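Long-range contacts in p-47 protein (Clostridium botulinum E1 str. 'BoNT E Beluga', PDB 5WIX), which is of unknown function but has a BPI-like fold of TULIP type, so a role in binding lipid-like molecules is possible though unproven: residues 29-34 / 200-205; 65-70 / 80-85; 102-107 / 140-145. One frame throughout, in Å; residues are numbered along the deposited sequence.

Contact 1 (29-34 / 200-205)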
ATOM      1  N   CYS A  29      -0.666   9.151   4.598  1.00 83.22           N
ATOM      2  CA  CYS A  29      -0.786  10.549   4.161  1.00 82.17           C
ATOM      3  C   CYS A  29      -0.109  11.578   5.099  1.00 83.60           C
ATOM      4  O   CYS A  29      -0.113  11.446   6.326  1.00 70.87           O
ATOM      5  CB  CYS A  29      -2.268  10.917   3.986  1.00 69.64           C
ATOM      6  SG  CYS A  29      -2.555  12.542   3.206  1.00 83.31           S
ATOM      7  N   SER A  30       0.459  12.612   4.488  1.00 85.02           N
ATOM      8  CA  SER A  30       1.108  13.700   5.204  1.00 84.98           C
ATOM      9  C   SER A  30       0.095  14.479   6.021  1.00 95.84           C
ATOM     10  O   SER A  30      -0.981  14.824   5.522  1.00 95.51           O
ATOM     11  CB  SER A  30       1.819  14.636   4.216  1.00 92.90           C
ATOM     12  OG  SER A  30       2.398  15.768   4.847  1.00 97.52           O
ATOM     13  N   ASN A  31       0.436  14.771   7.273  1.00 96.13           N
ATOM     14  CA  ASN A  31      -0.411  15.659   8.062  1.00102.49           C
ATOM     15  C   ASN A  31      -0.394  17.045   7.424  1.00 87.85           C
ATOM     16  O   ASN A  31      -1.398  17.758   7.454  1.00 90.37           O
ATOM     17  CB  ASN A  31       0.028  15.723   9.538  1.00108.33           C
ATOM     18  CG  ASN A  31       1.246  16.598   9.752  1.00124.67           C
ATOM     19  OD1 ASN A  31       2.172  16.623   8.933  1.00131.46           O
ATOM     20  ND2 ASN A  31       1.247  17.334  10.853  1.00131.90           N
ATOM     21  N   ARG A  32       0.737  17.402   6.813  1.00 75.01           N
ATOM     22  CA  ARG A  32       0.866  18.699   6.158  1.00 86.40           C
ATOM     23  C   ARG A  32      -0.224  18.840   5.096  1.00100.98           C
ATOM     24  O   ARG A  32      -0.696  19.944   4.822  1.00105.87           O
ATOM     25  CB  ARG A  32       2.268  18.885   5.549  1.00 87.80           C
ATOM     26  CG  ARG A  32       3.438  18.809   6.551  1.00 99.08           C
ATOM     27  CD  ARG A  32       4.684  19.594   6.090  1.00111.78           C
ATOM     28  NE  ARG A  32       5.168  19.180   4.771  1.00133.23           N
ATOM     29  CZ  ARG A  32       6.132  18.282   4.561  1.00133.86           C
ATOM     30  NH1 ARG A  32       6.731  17.692   5.589  1.00119.16           N
ATOM     31  NH2 ARG A  32       6.498  17.976   3.317  1.00130.86           N
ATOM     32  N   VAL A  33      -0.643  17.703   4.542  1.00105.13           N
ATOM     33  CA  VAL A  33      -1.686  17.650   3.519  1.00109.78           C
ATOM     34  C   VAL A  33      -3.098  17.821   4.078  1.00101.08           C
ATOM     35  O   VAL A  33      -3.832  18.737   3.681  1.00 99.39           O
ATOM     36  CB  VAL A  33      -1.612  16.321   2.742  1.00106.84           C
ATOM     37  CG1 VAL A  33      -2.848  16.128   1.859  1.00 96.53           C
ATOM     38  CG2 VAL A  33      -0.344  16.291   1.913  1.00107.31           C
ATOM     39  N   VAL A  34      -3.480  16.937   4.991  1.00 93.74           N
ATOM     40  CA  VAL A  34      -4.828  16.971   5.541  1.00104.18           C
ATOM     41  C   VAL A  34      -5.115  18.238   6.357  1.00115.23           C
ATOM     42  O   VAL A  34      -6.224  18.771   6.286  1.00129.86           O
ATOM     43  CB  VAL A  34      -5.084  15.732   6.405  1.00101.56           C
ATOM     44  CG1 VAL A  34      -3.901  15.494   7.301  1.00100.93           C
ATOM     45  CG2 VAL A  34      -6.384  15.883   7.210  1.00101.95           C
ATOM     46  N   ASN A 200      10.572  15.844  13.711  1.00176.92           N
ATOM     47  CA  ASN A 200       9.220  16.293  14.020  1.00179.05           C
ATOM     48  C   ASN A 200       8.112  15.939  13.004  1.00171.21           C
ATOM     49  O   ASN A 200       7.095  15.381  13.404  1.00188.26           O
ATOM     50  CB  ASN A 200       9.204  17.800  14.263  1.00181.86           C
ATOM     51  CG  ASN A 200       7.847  18.284  14.735  1.00182.32           C
ATOM     52  OD1 ASN A 200       7.095  18.874  13.961  1.00188.38           O
ATOM     53  ND2 ASN A 200       7.516  18.013  16.003  1.00172.17           N
ATOM     54  N   ASN A 201       8.266  16.260  11.720  1.00133.79           N
ATOM     55  CA  ASN A 201       7.119  16.156  10.811  1.00116.16           C
ATOM     56  C   ASN A 201       6.636  14.725  10.629  1.00149.15           C
ATOM     57  O   ASN A 201       7.384  13.789  10.884  1.00168.91           O
ATOM     58  CB  ASN A 201       7.441  16.776   9.449  1.00125.35           C
ATOM     59  CG  ASN A 201       7.113  18.251   9.386  1.00140.86           C
ATOM     60  OD1 ASN A 201       6.281  18.751  10.143  1.00145.91           O
ATOM     61  ND2 ASN A 201       7.782  18.963   8.485  1.00138.88           N
ATOM     62  N   ASP A 202       5.385  14.564  10.191  1.00149.41           N
ATOM     63  CA  ASP A 202       4.740  13.252  10.225  1.00146.10           C
ATOM     64  C   ASP A 202       3.589  13.060   9.278  1.00157.97           C
ATOM     65  O   ASP A 202       3.045  14.008   8.722  1.00159.25           O
ATOM     66  CB  ASP A 202       4.244  12.961  11.634  1.00167.23           C
ATOM     67  CG  ASP A 202       3.654  14.212  12.329  1.00184.59           C
ATOM     68  OD1 ASP A 202       3.874  15.361  11.829  1.00187.96           O
ATOM     69  OD2 ASP A 202       2.973  14.046  13.391  1.00186.16           O
ATOM     70  N   GLY A 203       3.246  11.792   9.097  1.00178.88           N
ATOM     71  CA  GLY A 203       2.094  11.412   8.321  1.00174.56           C
ATOM     72  C   GLY A 203       1.365  10.322   9.060  1.00165.60           C
ATOM     73  O   GLY A 203       1.987   9.403   9.585  1.00166.49           O
ATOM     74  N   TYR A 204       0.046  10.426   9.120  1.00 85.10           N
ATOM     75  CA  TYR A 204      -0.736   9.345   9.673  1.00 84.81           C
ATOM     76  C   TYR A 204      -1.119   8.411   8.577  1.00112.36           C
ATOM     77  O   TYR A 204      -0.840   8.665   7.410  1.00127.38           O
ATOM     78  CB  TYR A 204      -1.988   9.820  10.382  1.00122.00           C
ATOM     79  CG  TYR A 204      -2.968  10.631   9.570  1.00126.40           C
ATOM     80  CD1 TYR A 204      -3.681  10.064   8.521  1.00132.81           C
ATOM     81  CD2 TYR A 204      -3.236  11.952   9.905  1.00122.65           C
ATOM     82  CE1 TYR A 204      -4.592  10.805   7.802  1.00150.48           C
ATOM     83  CE2 TYR A 204      -4.150  12.699   9.199  1.00130.33           C
ATOM     84  CZ  TYR A 204      -4.825  12.126   8.146  1.00153.76           C
ATOM     85  OH  TYR A 204      -5.738  12.873   7.436  1.00166.24           O
ATOM     86  N   LEU A 205      -1.809   7.344   8.944  1.00 91.33           N
ATOM     87  CA  LEU A 205      -1.880   6.244   8.049  1.00 79.48           C
ATOM     88  C   LEU A 205      -2.827   5.136   8.448  1.00 95.07           C
ATOM     89  O   LEU A 205      -3.262   5.049   9.576  1.00 83.32           O
ATOM     90  CB  LEU A 205      -0.477   5.693   7.876  1.00 78.49           C
ATOM     91  CG  LEU A 205       0.442   5.379   9.031  1.00 80.39           C
ATOM     92  CD1 LEU A 205       0.383   3.915   9.411  1.00 93.02           C
ATOM     93  CD2 LEU A 205       1.804   5.753   8.566  1.00 79.97           C
TER

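Contact 2 (65-70 / 80-85)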
ATOM      1  N   ASP A  65     -11.031  29.192  14.879  1.00116.00           N
ATOM      2  CA  ASP A  65     -10.112  29.750  13.891  1.00124.77           C
ATOM      3  C   ASP A  65      -9.514  28.651  12.989  1.00126.94           C
ATOM      4  O   ASP A  65      -9.601  28.717  11.761  1.00120.83           O
ATOM      5  CB  ASP A  65      -8.996  30.522  14.610  1.00136.69           C
ATOM      6  CG  ASP A  65      -8.068  31.250  13.653  1.00153.85           C
ATOM      7  OD1 ASP A  65      -8.569  32.028  12.814  1.00163.69           O
ATOM      8  OD2 ASP A  65      -6.836  31.048  13.745  1.00157.44           O
ATOM      9  N   ASN A  66      -8.919  27.637  13.612  1.00133.79           N
ATOM     10  CA  ASN A  66      -8.254  26.556  12.893  1.00128.12           C
ATOM     11  C   ASN A  66      -8.057  25.330  13.785  1.00123.73           C
ATOM     12  O   ASN A  66      -7.963  25.465  15.012  1.00129.34           O
ATOM     13  CB  ASN A  66      -6.899  27.032  12.365  1.00129.09           C
ATOM     14  CG  ASN A  66      -6.285  26.060  11.375  1.00133.40           C
ATOM     15  OD1 ASN A  66      -6.992  25.433  10.583  1.00131.78           O
ATOM     16  ND2 ASN A  66      -4.963  25.926  11.421  1.00135.92           N
ATOM     17  N   TRP A  67      -8.023  24.138  13.183  1.00107.10           N
ATOM     18  CA  TRP A  67      -7.541  22.940  13.885  1.00 90.67           C
ATOM     19  C   TRP A  67      -6.304  22.422  13.158  1.00 95.56           C
ATOM     20  O   TRP A  67      -6.190  22.531  11.930  1.00108.63           O
ATOM     21  CB  TRP A  67      -8.596  21.830  13.970  1.00 84.98           C
ATOM     22  CG  TRP A  67      -9.873  22.198  14.656  1.00 91.41           C
ATOM     23  CD1 TRP A  67     -10.265  23.440  15.042  1.00108.58           C
ATOM     24  CD2 TRP A  67     -10.931  21.311  15.029  1.00 85.98           C
ATOM     25  NE1 TRP A  67     -11.501  23.388  15.633  1.00117.12           N
ATOM     26  CE2 TRP A  67     -11.937  22.084  15.636  1.00102.09           C
ATOM     27  CE3 TRP A  67     -11.136  19.938  14.911  1.00 88.99           C
ATOM     28  CZ2 TRP A  67     -13.116  21.541  16.124  1.00101.14           C
ATOM     29  CZ3 TRP A  67     -12.311  19.393  15.390  1.00 91.91           C
ATOM     30  CH2 TRP A  67     -13.283  20.194  15.988  1.00 99.40           C
ATOM     31  N   GLU A  68      -5.382  21.848  13.918  1.00 92.20           N
ATOM     32  CA  GLU A  68      -4.081  21.487  13.375  1.00 98.49           C
ATOM     33  C   GLU A  68      -3.588  20.212  14.029  1.00 99.52           C
ATOM     34  O   GLU A  68      -3.282  20.185  15.225  1.00102.17           O
ATOM     35  CB  GLU A  68      -3.083  22.630  13.581  1.00114.06           C
ATOM     36  CG  GLU A  68      -1.678  22.378  13.071  1.00107.94           C
ATOM     37  CD  GLU A  68      -0.744  23.525  13.417  1.00113.47           C
ATOM     38  OE1 GLU A  68      -1.162  24.697  13.273  1.00109.48           O
ATOM     39  OE2 GLU A  68       0.396  23.255  13.852  1.00114.90           O
ATOM     40  N   ILE A  69      -3.538  19.151  13.236  1.00 96.72           N
ATOM     41  CA  ILE A  69      -3.099  17.849  13.713  1.00 95.67           C
ATOM     42  C   ILE A  69      -1.600  17.907  14.009  1.00 87.64           C
ATOM     43  O   ILE A  69      -0.843  18.548  13.262  1.00 78.39           O
ATOM     44  CB  ILE A  69      -3.420  16.767  12.669  1.00 90.22           C
ATOM     45  CG1 ILE A  69      -4.839  16.987  12.146  1.00 93.54           C
ATOM     46  CG2 ILE A  69      -3.252  15.369  13.252  1.00 72.27           C
ATOM     47  CD1 ILE A  69      -5.160  16.204  10.907  1.00104.63           C
ATOM     48  N   ILE A  70      -1.178  17.283  15.109  1.00 73.42           N
ATOM     49  CA  ILE A  70       0.235  17.304  15.496  1.00 84.16           C
ATOM     50  C   ILE A  70       0.683  15.933  15.978  1.00 85.49           C
ATOM     51  O   ILE A  70      -0.125  15.004  16.107  1.00 93.67           O
ATOM     52  CB  ILE A  70       0.556  18.371  16.625  1.00 86.13           C
ATOM     53  CG1 ILE A  70       0.050  17.920  18.003  1.00 93.69           C
ATOM     54  CG2 ILE A  70       0.025  19.760  16.264  1.00 76.66           C
ATOM     55  CD1 ILE A  70       0.594  18.748  19.182  1.00 92.10           C
ATOM     56  N   ILE A  80      -4.517  17.035  18.416  1.00 74.58           N
ATOM     57  CA  ILE A  80      -4.718  18.233  17.614  1.00 89.67           C
ATOM     58  C   ILE A  80      -4.748  19.524  18.418  1.00 91.25           C
ATOM     59  O   ILE A  80      -5.266  19.582  19.526  1.00100.86           O
ATOM     60  CB  ILE A  80      -6.021  18.151  16.779  1.00 99.19           C
ATOM     61  CG1 ILE A  80      -7.247  18.037  17.678  1.00100.61           C
ATOM     62  CG2 ILE A  80      -5.982  16.970  15.801  1.00 97.61           C
ATOM     63  CD1 ILE A  80      -8.533  18.044  16.899  1.00107.12           C
ATOM     64  N   LYS A  81      -4.167  20.553  17.817  1.00 87.01           N
ATOM     65  CA  LYS A  81      -4.100  21.895  18.361  1.00 86.12           C
ATOM     66  C   LYS A  81      -5.384  22.649  17.994  1.00 93.10           C
ATOM     67  O   LYS A  81      -5.750  22.725  16.827  1.00106.62           O
ATOM     68  CB  LYS A  81      -2.852  22.602  17.808  1.00 92.02           C
ATOM     69  CG  LYS A  81      -2.337  23.788  18.590  1.00 92.31           C
ATOM     70  CD  LYS A  81      -1.026  24.326  17.986  1.00 96.88           C
ATOM     71  CE  LYS A  81       0.157  23.370  18.193  1.00 99.62           C
ATOM     72  NZ  LYS A  81       1.462  24.114  18.209  1.00 96.39           N
ATOM     73  N   ILE A  82      -6.074  23.198  18.986  1.00104.00           N
ATOM     74  CA  ILE A  82      -7.319  23.922  18.741  1.00103.19           C
ATOM     75  C   ILE A  82      -7.117  25.441  18.881  1.00107.18           C
ATOM     76  O   ILE A  82      -6.757  25.933  19.948  1.00101.05           O
ATOM     77  CB  ILE A  82      -8.431  23.459  19.709  1.00 92.94           C
ATOM     78  CG1 ILE A  82      -8.519  21.937  19.725  1.00 85.92           C
ATOM     79  CG2 ILE A  82      -9.766  24.020  19.299  1.00 87.05           C
ATOM     80  CD1 ILE A  82      -8.740  21.357  18.375  1.00 84.69           C
ATOM     81  N   PHE A  83      -7.333  26.182  17.799  1.00106.74           N
ATOM     82  CA  PHE A  83      -7.212  27.634  17.846  1.00 97.33           C
ATOM     83  C   PHE A  83      -8.600  28.270  17.945  1.00112.76           C
ATOM     84  O   PHE A  83      -9.382  28.214  16.993  1.00116.41           O
ATOM     85  CB  PHE A  83      -6.495  28.190  16.606  1.00 94.10           C
ATOM     86  CG  PHE A  83      -5.070  27.711  16.426  1.00110.93           C
ATOM     87  CD1 PHE A  83      -4.014  28.610  16.496  1.00114.31           C
ATOM     88  CD2 PHE A  83      -4.789  26.381  16.135  1.00108.96           C
ATOM     89  CE1 PHE A  83      -2.705  28.188  16.305  1.00118.82           C
ATOM     90  CE2 PHE A  83      -3.482  25.953  15.949  1.00112.65           C
ATOM     91  CZ  PHE A  83      -2.441  26.856  16.030  1.00116.20           C
ATOM     92  N   ILE A  84      -8.909  28.872  19.089  1.00116.78           N
ATOM     93  CA  ILE A  84     -10.135  29.646  19.210  1.00111.33           C
ATOM     94  C   ILE A  84      -9.795  31.089  18.902  1.00130.52           C
ATOM     95  O   ILE A  84      -8.730  31.553  19.297  1.00149.13           O
ATOM     96  CB  ILE A  84     -10.744  29.526  20.614  1.00100.94           C
ATOM     97  CG1 ILE A  84     -10.443  28.139  21.198  1.00102.76           C
ATOM     98  CG2 ILE A  84     -12.235  29.828  20.577  1.00 98.42           C
ATOM     99  CD1 ILE A  84     -11.248  27.776  22.431  1.00 93.00           C
ATOM    100  N   LYS A  85     -10.661  31.801  18.188  1.00137.83           N
ATOM    101  CA  LYS A  85     -10.389  33.216  17.941  1.00153.18           C
ATOM    102  C   LYS A  85     -11.545  34.106  18.410  1.00153.13           C
ATOM    103  O   LYS A  85     -11.438  35.331  18.411  1.00154.20           O
ATOM    104  CB  LYS A  85     -10.088  33.459  16.461  1.00156.97           C
ATOM    105  CG  LYS A  85      -9.052  34.558  16.231  1.00167.09           C
ATOM    106  CD  LYS A  85      -7.770  34.022  15.601  1.00169.86           C
ATOM    107  CE  LYS A  85      -6.713  35.117  15.477  1.00171.55           C
ATOM    108  NZ  LYS A  85      -5.578  34.719  14.592  1.00169.35           N
TER

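Contact 3 (102-107 / 140-145)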
ATOM      1  N   ILE A 102      -5.539  28.309  23.289  1.00105.91           N
ATOM      2  CA  ILE A 102      -5.168  27.247  22.368  1.00102.77           C
ATOM      3  C   ILE A 102      -5.005  25.910  23.096  1.00 98.52           C
ATOM      4  O   ILE A 102      -3.899  25.550  23.525  1.00 87.77           O
ATOM      5  CB  ILE A 102      -3.884  27.602  21.607  1.00 96.56           C
ATOM      6  CG1 ILE A 102      -4.018  28.995  20.989  1.00 97.19           C
ATOM      7  CG2 ILE A 102      -3.614  26.571  20.530  1.00 88.43           C
ATOM      8  CD1 ILE A 102      -2.780  29.476  20.290  1.00109.36           C
ATOM      9  N   PRO A 103      -6.128  25.185  23.252  1.00 92.27           N
ATOM     10  CA  PRO A 103      -6.138  23.874  23.903  1.00 83.82           C
ATOM     11  C   PRO A 103      -5.570  22.788  23.013  1.00 99.81           C
ATOM     12  O   PRO A 103      -5.586  22.895  21.779  1.00 89.37           O
ATOM     13  CB  PRO A 103      -7.625  23.624  24.188  1.00 84.04           C
ATOM     14  CG  PRO A 103      -8.368  24.501  23.256  1.00 85.78           C
ATOM     15  CD  PRO A 103      -7.489  25.675  22.953  1.00 87.26           C
ATOM     16  N   ILE A 104      -5.065  21.737  23.641  1.00 95.58           N
ATOM     17  CA  ILE A 104      -4.554  20.611  22.886  1.00 92.83           C
ATOM     18  C   ILE A 104      -5.244  19.327  23.314  1.00 94.08           C
ATOM     19  O   ILE A 104      -5.180  18.908  24.482  1.00 95.08           O
ATOM     20  CB  ILE A 104      -3.041  20.480  23.049  1.00 94.38           C
ATOM     21  CG1 ILE A 104      -2.350  21.718  22.465  1.00 88.43           C
ATOM     22  CG2 ILE A 104      -2.551  19.200  22.400  1.00 95.64           C
ATOM     23  CD1 ILE A 104      -0.862  21.558  22.258  1.00 81.64           C
ATOM     24  N   LEU A 105      -5.912  18.722  22.343  1.00 88.77           N
ATOM     25  CA  LEU A 105      -6.727  17.537  22.556  1.00 87.66           C
ATOM     26  C   LEU A 105      -6.123  16.317  21.893  1.00 91.94           C
ATOM     27  O   LEU A 105      -5.303  16.431  20.986  1.00102.14           O
ATOM     28  CB  LEU A 105      -8.133  17.763  22.001  1.00 85.81           C
ATOM     29  CG  LEU A 105      -8.714  19.121  22.369  1.00 80.69           C
ATOM     30  CD1 LEU A 105      -9.990  19.424  21.595  1.00 84.48           C
ATOM     31  CD2 LEU A 105      -8.977  19.094  23.854  1.00 95.53           C
ATOM     32  N   GLU A 106      -6.534  15.149  22.364  1.00 91.91           N
ATOM     33  CA  GLU A 106      -6.346  13.903  21.636  1.00 85.84           C
ATOM     34  C   GLU A 106      -7.731  13.371  21.338  1.00 97.66           C
ATOM     35  O   GLU A 106      -8.574  13.325  22.239  1.00101.49           O
ATOM     36  CB  GLU A 106      -5.542  12.879  22.439  1.00 72.60           C
ATOM     37  CG  GLU A 106      -4.040  13.034  22.336  1.00 74.27           C
ATOM     38  CD  GLU A 106      -3.320  11.897  23.037  1.00 95.91           C
ATOM     39  OE1 GLU A 106      -2.180  11.568  22.634  1.00107.77           O
ATOM     40  OE2 GLU A 106      -3.902  11.323  23.985  1.00 97.53           O
ATOM     41  N   ILE A 107      -7.981  12.994  20.085  1.00 95.35           N
ATOM     42  CA  ILE A 107      -9.298  12.489  19.692  1.00102.99           C
ATOM     43  C   ILE A 107      -9.246  11.177  18.895  1.00112.77           C
ATOM     44  O   ILE A 107      -8.234  10.854  18.268  1.00107.54           O
ATOM     45  CB  ILE A 107     -10.064  13.521  18.845  1.00 96.07           C
ATOM     46  CG1 ILE A 107      -9.782  14.937  19.322  1.00 77.15           C
ATOM     47  CG2 ILE A 107     -11.548  13.262  18.920  1.00102.94           C
ATOM     48  CD1 ILE A 107     -10.748  15.947  18.758  1.00 84.95           C
ATOM     49  N   SER A 140      -7.915  15.664  27.249  1.00 89.65           N
ATOM     50  CA  SER A 140      -7.367  17.008  27.204  1.00 83.74           C
ATOM     51  C   SER A 140      -5.902  16.948  27.633  1.00 90.22           C
ATOM     52  O   SER A 140      -5.576  16.423  28.716  1.00 97.64           O
ATOM     53  CB  SER A 140      -8.175  17.944  28.110  1.00 80.46           C
ATOM     54  OG  SER A 140      -8.048  19.289  27.702  1.00 82.35           O
ATOM     55  N   ASP A 141      -5.009  17.452  26.783  1.00 85.56           N
ATOM     56  CA  ASP A 141      -3.586  17.334  27.080  1.00 84.91           C
ATOM     57  C   ASP A 141      -3.097  18.599  27.702  1.00 89.71           C
ATOM     58  O   ASP A 141      -2.529  18.574  28.786  1.00 95.35           O
ATOM     59  CB  ASP A 141      -2.771  17.022  25.834  1.00 75.18           C
ATOM     60  CG  ASP A 141      -3.150  15.701  25.223  1.00114.53           C
ATOM     61  OD1 ASP A 141      -3.832  14.907  25.898  1.00121.23           O
ATOM     62  OD2 ASP A 141      -2.774  15.450  24.063  1.00146.99           O
ATOM     63  N   LEU A 142      -3.313  19.699  26.994  1.00 88.21           N
ATOM     64  CA  LEU A 142      -3.061  21.032  27.528  1.00 89.78           C
ATOM     65  C   LEU A 142      -4.338  21.802  27.463  1.00 99.69           C
ATOM     66  O   LEU A 142      -5.154  21.560  26.576  1.00115.51           O
ATOM     67  CB  LEU A 142      -1.999  21.752  26.736  1.00 95.53           C
ATOM     68  CG  LEU A 142      -0.642  21.688  27.392  1.00113.57           C
ATOM     69  CD1 LEU A 142       0.362  22.108  26.361  1.00134.63           C
ATOM     70  CD2 LEU A 142      -0.637  22.607  28.591  1.00118.51           C
ATOM     71  N   SER A 143      -4.515  22.750  28.366  1.00 85.75           N
ATOM     72  CA  SER A 143      -5.816  23.375  28.493  1.00 83.24           C
ATOM     73  C   SER A 143      -5.921  24.633  27.661  1.00 84.84           C
ATOM     74  O   SER A 143      -6.998  24.955  27.164  1.00 85.54           O
ATOM     75  CB  SER A 143      -6.093  23.660  29.955  1.00 83.90           C
ATOM     76  OG  SER A 143      -7.349  24.310  30.031  1.00124.61           O
ATOM     77  N   GLY A 144      -4.801  25.328  27.489  1.00100.47           N
ATOM     78  CA  GLY A 144      -4.792  26.580  26.758  1.00109.40           C
ATOM     79  C   GLY A 144      -3.475  27.300  26.888  1.00124.99           C
ATOM     80  O   GLY A 144      -2.721  27.081  27.829  1.00122.67           O
ATOM     81  N   LYS A 145      -3.171  28.139  25.908  1.00133.96           N
ATOM     82  CA  LYS A 145      -1.887  28.826  25.881  1.00125.06           C
ATOM     83  C   LYS A 145      -2.041  30.256  25.380  1.00114.01           C
ATOM     84  O   LYS A 145      -2.595  30.498  24.312  1.00110.63           O
ATOM     85  CB  LYS A 145      -0.895  28.062  25.007  1.00103.14           C
ATOM     86  CG  LYS A 145      -0.496  26.727  25.607  1.00115.68           C
ATOM     87  CD  LYS A 145       0.632  26.075  24.864  1.00119.69           C
ATOM     88  CE  LYS A 145       0.175  25.650  23.487  1.00 86.59           C
ATOM     89  NZ  LYS A 145       1.245  24.893  22.776  1.00 98.31           N
TER

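Contact 1 (29-34 / 200-205)
The junction where strand 25-30 gives way to helix 31-42 is joined antiparallel to the start of strand 203-210, with Cys29 paired to Tyr204 and Ser30 to Gly203. It illustrates how a sheet can release a chain into a helix while still holding the helix's first turn. The backbone amide Cys29 N reaches Tyr204 O over 2.9 Å in a nearly straight bond, its N-H...O angle 176°, approaching nearly along the C=O axis. One pair further on, Ser30 and Gly203 form a non-hydrogen-bonded pair with CA atoms only 4.0 Å apart. The grip then passes to the helix: Asn31 N donates to Asp202 O at 3.1 Å, in the plane of that carbonyl and on a lone pair. Ser30 is the N-cap, turned away from 200-205; its OG accepts a weak bond from Arg32 N at 3.0 Å, while Ser30 O takes Val33 N.

Tyr204 carries most of the side-chain contact. It and Cys29 put their side chains on the same sheet face; with Tyr204 CG between backbone N and carbonyl carbon (chi1 58°), the ring lies by Cys29 O, which is over one of its faces. At the phenol end CB and both methyls of Val34 gather at Tyr204 OH, and Val34 CG1 also meets Tyr204 CE2 at 3.4 Å. At the other end, Arg32 and Asn201 meet at about a right angle in an exposed fringe, and Asn31 lies against Asp202.

Strand 25-30 continues the sheet on its other edge, Ser30 bonding to Glu233, while Leu205 bonds to Val193 of strand 187-195. Trp409 meets the Tyr204 ring at about 60°, and Ile69 of strand 58-70 packs on both Tyr204 and Val34, so the contact lies where this sheet meets the next one.

Contact 2 (65-70 / 80-85)
Asn66 with Phe83 and Glu68 with Lys81 are the hydrogen-bonded pairs of an antiparallel hairpin, whose segments 66-70 and 80-85 have directions 163° apart. Phe83 N donates to Asn66 O at 2.9 Å. At the next such pair Lys81 N reaches Glu68 O at 2.8 Å, and Glu68 N answers to Lys81 O. Beside Asn66 the regular pattern is broken by a classic beta bulge: Asp65 and Asn66 both face Phe83, whose O takes Asp65 N at 2.9 Å and, only weakly, Asn66 N at 3.5 Å. The chain turns a corner at Asp65.

Apolar contacts fill the face carrying Trp67, Ile69, Ile80 and Ile82. The Trp67 indole runs alongside Ile82, pointing the same way. Ile82 CD1 sits over the five-membered ring in a CH-pi contact, 4.0 Å from the centroid and 12° off the normal. Ile80 CD1 approaches Trp67 CE3, and its other branch crosses to Ile69, where Ile80 CG2 meets Ile69 CG1 at 3.8 Å. Helix 31-42 packs on this hairpin, Ile42 touching Trp67 and Val34 touching Ile69.

The face of Asn66, Glu68, Lys81 and Phe83 is mixed. The backbone oxygen Asn66 O lies at the edge of the Phe83 ring, near its plane, and Glu68 OE1 approaches the same ring obliquely at CZ. Charges meet more loosely: Asp65 and Lys85 lie side by side, with a long salt bridge between OD2 and NZ of 4.0 Å. Glu68 OE2 and Lys81 NZ, though opposite in charge, stand 4.6 Å apart, too far for a salt bridge.

The two faces thus differ in chemistry. Buried isoleucines and an indole make one side apolar, whereas the partly exposed side carries charges whose pairing is probably weak and solvent-screened.

Contact 3 (102-107 / 140-145)
Two successive amides, Asp141 N and Leu142 N, converge on a single acceptor, Ile104 O, and make a classic beta bulge in this antiparallel pairing of strand 104-113 with the chain that runs on from strand 138-140. Asp141 N, 2.7 Å from Ile104 O, sits almost in line with the C=O bond, the C=O...N angle being 167°. Leu142 N, 3.2 Å from Ile104 O, instead lies in the carbonyl plane on a lone pair. The return bond, Ile104 N to Leu142 O at 2.9 Å, comes from above the Leu142 carbonyl plane. The bulge shifts the register by one, so Ile104 pairs with Leu142 but Leu105 pairs with Ser140.

Ile104 CB packs on Leu142 CB, and the Ile104 and Asp141 side chains cross at about a right angle, with Ile104 CG2 near Asp141 CB. The Lys145 chain bends at chi3 (-68°), which sets CE; NZ, beyond it, lies 4.0 Å from Ile104 CD1. Toward Ile102 the chains still touch: Gly144 CA makes a CA-H...O contact with Ile102 O at 3.5 Å.

Glu106 and Asp141 bring two carboxylates together, their planes 72° apart. Arg79 probably eases the repulsion by a salt bridge to Asp141 OD2 and a weaker, long ion pair with Glu106 OE1; Glu106 OE2 and Asp141 OD1 stand 4.1 Å apart.

Overall arrangement
The three contacts show how successive strand pairings can be chained along an elongated molecule. Contact 2 is the one that touches both others. Its centre lies about 15 Å from that of contact 1, which it meets mainly through Ile69, whose CD1 is 3.9 Å from Val34 CG1. Contact 3 is closer, its centre about 9 Å away, because strands 78-85 and 104-113 are neighbours in one sheet: Ile80 N probably bonds to Leu105 O at 2.8 Å. Contacts 1 and 3 do not touch; their nearest atoms are about 10 Å apart. In sequence, both later pairings fall between the two segments of contact 1.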